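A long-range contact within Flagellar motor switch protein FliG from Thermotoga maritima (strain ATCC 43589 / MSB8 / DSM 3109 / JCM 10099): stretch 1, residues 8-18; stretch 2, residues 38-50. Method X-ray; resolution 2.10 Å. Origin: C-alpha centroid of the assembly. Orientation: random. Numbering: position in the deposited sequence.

Stretch 1, residues 8-18: GRRKAAVLLVA
Stretch 2, residues 38-50: QLVVEIANIGRVT

The guanidinium of Arg10 reaches out of a helix to hold the loop that follows a second helix, bonding two of its backbone carbonyls at once. NH1 of Arg10 donates to Ile46 O at 2.9 Å, nearly linearly (174°), and NH2 of Arg10 donates to Arg48 O at 2.9 Å with a more bent angle of 131°. Both oxygens lie at the edge of the guanidinium, near its plane, where its N-H groups point. The CA-to-CB bond of Arg10 is directed sideways, and an extended chain, chi1 to chi3 all t with chi4 at 85°, brings its end to the loop.

Residues 8-18 are helical throughout, and the helix continues beyond Ala18. The second helix enters from earlier in the chain and runs through Ala44. The two axes approach to 9.0 Å, with 80° between their N-to-C directions and a signed crossing angle of -80°. The CA atoms of Ala13 and Ile43 are 5.1 Å apart. The small side chain of Ala13 points toward the second stretch, its CB 4.0 Å from Ile43 CG1 and 3.8 Å from Ile46 CD1.

Asn45 (phi/psi -104/24) is the first residue to leave helical geometry; its ND2 donates to Val41 O at 2.9 Å. Ile46 (-74/-28) then turns its side chain toward the first helix, with chi1 and chi2 both t. Ile46 CD1 lies 3.8 Å from Val14 CG2 and 4.0 Å from Val17 CG2, so one methyl group packs against three residues of that helix, Ala13 included. Gly47 has a positive phi (72/-149), which by itself favours glycine. Arg48 (-77/140) and Val49 (-108/122) are extended, and Val49, chi1 t, places CG1 4.1 Å from Val14 CG1. The CA atoms of Val14 and Val49 are 7.2 Å apart. Thr50 (-76/156, chi1 p) occupies the N-cap position of the next helix.

The remaining apolar packing involves Leu39 and Ile43, both mt rotamers whose CA-to-CB bonds point sideways while their ends come nearer. Leu39 CD2 is 3.9 Å from Ala12 CB, and Leu39 CD1 is 4.1 Å from Leu16 CD1. Leu16, also mt, sets CD1 3.9 Å from Ile43 CD1, while Val17 (chi1 t) brings CG2 to 3.9 Å from Ile43 CG2. Arg9 NH1 and Glu42 OE2 (Glu42 chi1 and chi2 m) are 4.5 Å apart, charges near each other but no salt bridge. The stretches bury 626 Å² in sum.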

# COMPACT_ATOMS: atom_id res chain seq x y z
N GLY B 8 -9.86 -8.97 3.63
CA GLY B 8 -9.18 -8.76 2.36
C GLY B 8 -10.01 -7.99 1.35
O GLY B 8 -9.47 -7.32 0.46
N ARG B 9 -11.34 -8.07 1.46
CA ARG B 9 -12.19 -7.29 0.57
C ARG B 9 -12.09 -5.81 0.88
O ARG B 9 -11.99 -4.98 -0.04
CB ARG B 9 -13.64 -7.78 0.69
CG ARG B 9 -13.89 -9.19 0.14
CD ARG B 9 -15.28 -9.69 0.54
NE ARG B 9 -15.33 -10.04 1.97
CZ ARG B 9 -16.44 -10.41 2.61
NH1 ARG B 9 -17.60 -10.47 1.97
NH2 ARG B 9 -16.38 -10.71 3.90
N ARG B 10 -12.08 -5.45 2.17
CA ARG B 10 -11.94 -4.06 2.55
C ARG B 10 -10.55 -3.51 2.19
O ARG B 10 -10.42 -2.34 1.83
CB ARG B 10 -12.20 -3.90 4.04
CG ARG B 10 -12.07 -2.49 4.53
CD ARG B 10 -12.64 -2.31 5.91
NE ARG B 10 -12.48 -0.93 6.36
CZ ARG B 10 -13.33 0.05 6.07
NH1 ARG B 10 -14.40 -0.20 5.33
NH2 ARG B 10 -13.11 1.28 6.51
N LYS B 11 -9.51 -4.34 2.33
CA LYS B 11 -8.18 -3.90 1.92
C LYS B 11 -8.17 -3.47 0.45
O LYS B 11 -7.67 -2.40 0.12
CB LYS B 11 -7.15 -5.01 2.15
CG LYS B 11 -6.85 -5.26 3.62
CD LYS B 11 -5.54 -5.99 3.78
CE LYS B 11 -5.75 -7.44 4.12
NZ LYS B 11 -4.55 -7.95 4.83
N ALA B 12 -8.74 -4.29 -0.43
CA ALA B 12 -8.79 -3.90 -1.84
C ALA B 12 -9.58 -2.61 -2.04
O ALA B 12 -9.21 -1.78 -2.87
CB ALA B 12 -9.38 -5.03 -2.68
N ALA B 13 -10.67 -2.43 -1.29
CA ALA B 13 -11.46 -1.23 -1.44
C ALA B 13 -10.70 0.00 -0.96
O ALA B 13 -10.76 1.06 -1.58
CB ALA B 13 -12.80 -1.37 -0.70
N VAL B 14 -9.98 -0.13 0.16
CA VAL B 14 -9.19 0.99 0.68
C VAL B 14 -8.12 1.39 -0.33
O VAL B 14 -7.88 2.58 -0.57
CB VAL B 14 -8.60 0.64 2.06
CG1 VAL B 14 -7.55 1.69 2.49
CG2 VAL B 14 -9.72 0.54 3.12
N LEU B 15 -7.48 0.40 -0.97
CA LEU B 15 -6.43 0.72 -1.92
C LEU B 15 -6.99 1.49 -3.11
O LEU B 15 -6.41 2.50 -3.54
CB LEU B 15 -5.72 -0.56 -2.40
CG LEU B 15 -4.48 -0.41 -3.30
CD1 LEU B 15 -3.34 0.20 -2.51
CD2 LEU B 15 -4.07 -1.76 -3.86
N LEU B 16 -8.13 1.04 -3.65
CA LEU B 16 -8.68 1.71 -4.82
C LEU B 16 -9.20 3.11 -4.46
O LEU B 16 -9.11 4.02 -5.28
CB LEU B 16 -9.78 0.86 -5.46
CG LEU B 16 -9.26 -0.45 -6.07
CD1 LEU B 16 -10.42 -1.35 -6.43
CD2 LEU B 16 -8.37 -0.17 -7.30
N VAL B 17 -9.76 3.29 -3.27
CA VAL B 17 -10.16 4.64 -2.86
C VAL B 17 -8.93 5.53 -2.78
O VAL B 17 -8.93 6.67 -3.26
CB VAL B 17 -10.95 4.60 -1.55
CG1 VAL B 17 -11.00 5.99 -0.89
CG2 VAL B 17 -12.39 4.10 -1.80
N ALA B 18 -7.84 5.01 -2.21
CA ALA B 18 -6.60 5.78 -2.07
C ALA B 18 -6.00 6.16 -3.42
O ALA B 18 -5.30 7.18 -3.52
CB ALA B 18 -5.57 4.97 -1.27
N GLN B 38 -18.36 -6.68 -7.97
CA GLN B 38 -18.26 -6.93 -6.54
C GLN B 38 -17.40 -5.87 -5.87
O GLN B 38 -17.69 -5.45 -4.74
CB GLN B 38 -17.72 -8.33 -6.30
CG GLN B 38 -18.75 -9.42 -6.60
CD GLN B 38 -18.12 -10.80 -6.65
OE1 GLN B 38 -18.05 -11.40 -7.72
NE2 GLN B 38 -17.67 -11.30 -5.51
N LEU B 39 -16.35 -5.42 -6.55
CA LEU B 39 -15.48 -4.41 -5.97
C LEU B 39 -16.19 -3.07 -5.83
O LEU B 39 -16.04 -2.40 -4.82
CB LEU B 39 -14.22 -4.27 -6.82
CG LEU B 39 -13.03 -5.19 -6.60
CD1 LEU B 39 -12.01 -4.88 -7.70
CD2 LEU B 39 -12.40 -4.97 -5.21
N VAL B 40 -16.98 -2.68 -6.84
CA VAL B 40 -17.68 -1.40 -6.75
C VAL B 40 -18.70 -1.44 -5.62
O VAL B 40 -18.97 -0.42 -4.98
CB VAL B 40 -18.34 -0.96 -8.08
CG1 VAL B 40 -17.30 -0.76 -9.19
CG2 VAL B 40 -19.39 -1.94 -8.54
N VAL B 41 -19.26 -2.62 -5.32
CA VAL B 41 -20.16 -2.75 -4.18
C VAL B 41 -19.39 -2.61 -2.87
O VAL B 41 -19.86 -1.97 -1.92
CB VAL B 41 -20.94 -4.08 -4.25
CG1 VAL B 41 -21.56 -4.41 -2.90
CG2 VAL B 41 -22.04 -3.99 -5.33
N GLU B 42 -18.20 -3.20 -2.78
CA GLU B 42 -17.39 -3.02 -1.58
C GLU B 42 -16.95 -1.57 -1.44
O GLU B 42 -16.94 -1.02 -0.33
CB GLU B 42 -16.16 -3.93 -1.60
CG GLU B 42 -16.46 -5.37 -1.24
CD GLU B 42 -16.82 -5.55 0.23
OE1 GLU B 42 -16.08 -5.01 1.11
OE2 GLU B 42 -17.84 -6.21 0.50
N ILE B 43 -16.55 -0.93 -2.54
CA ILE B 43 -16.17 0.48 -2.46
C ILE B 43 -17.36 1.33 -2.03
O ILE B 43 -17.21 2.24 -1.21
CB ILE B 43 -15.60 0.94 -3.82
CG1 ILE B 43 -14.31 0.14 -4.10
CG2 ILE B 43 -15.35 2.46 -3.81
CD1 ILE B 43 -13.77 0.37 -5.49
N ALA B 44 -18.56 1.02 -2.54
CA ALA B 44 -19.71 1.88 -2.30
C ALA B 44 -20.10 1.89 -0.83
O ALA B 44 -20.56 2.92 -0.33
CB ALA B 44 -20.90 1.44 -3.16
N ASN B 45 -19.88 0.79 -0.14
CA ASN B 45 -20.22 0.64 1.27
C ASN B 45 -18.99 0.73 2.18
O ASN B 45 -19.03 0.20 3.29
CB ASN B 45 -20.93 -0.70 1.48
CG ASN B 45 -22.24 -0.77 0.74
OD1 ASN B 45 -23.21 -0.09 1.09
ND2 ASN B 45 -22.28 -1.57 -0.33
N ILE B 46 -17.92 1.39 1.73
CA ILE B 46 -16.68 1.38 2.50
C ILE B 46 -16.79 2.28 3.73
O ILE B 46 -16.12 2.04 4.74
CB ILE B 46 -15.48 1.77 1.62
CG1 ILE B 46 -14.16 1.41 2.30
CG2 ILE B 46 -15.48 3.25 1.31
CD1 ILE B 46 -12.94 1.77 1.45
N GLY B 47 -17.62 3.31 3.67
CA GLY B 47 -17.74 4.20 4.81
C GLY B 47 -16.52 5.09 5.01
O GLY B 47 -15.84 5.50 4.06
N ARG B 48 -16.26 5.41 6.27
CA ARG B 48 -15.05 6.14 6.65
C ARG B 48 -13.84 5.22 6.64
O ARG B 48 -13.92 4.06 7.07
CB ARG B 48 -15.23 6.74 8.05
CG ARG B 48 -13.92 6.92 8.82
CD ARG B 48 -14.10 7.23 10.31
NE ARG B 48 -15.27 8.08 10.57
CZ ARG B 48 -16.47 7.63 10.95
NH1 ARG B 48 -17.48 8.47 11.14
NH2 ARG B 48 -16.66 6.33 11.13
N VAL B 49 -12.71 5.74 6.16
CA VAL B 49 -11.43 5.05 6.20
C VAL B 49 -10.57 5.75 7.25
O VAL B 49 -10.33 6.96 7.15
CB VAL B 49 -10.73 5.04 4.83
CG1 VAL B 49 -9.32 4.45 4.94
CG2 VAL B 49 -11.54 4.24 3.82
N THR B 50 -10.12 5.02 8.27
CA THR B 50 -9.30 5.65 9.28
C THR B 50 -7.89 5.87 8.73
O THR B 50 -7.47 5.18 7.80
CB THR B 50 -9.27 4.82 10.55
OG1 THR B 50 -8.66 3.55 10.29
CG2 THR B 50 -10.68 4.61 11.08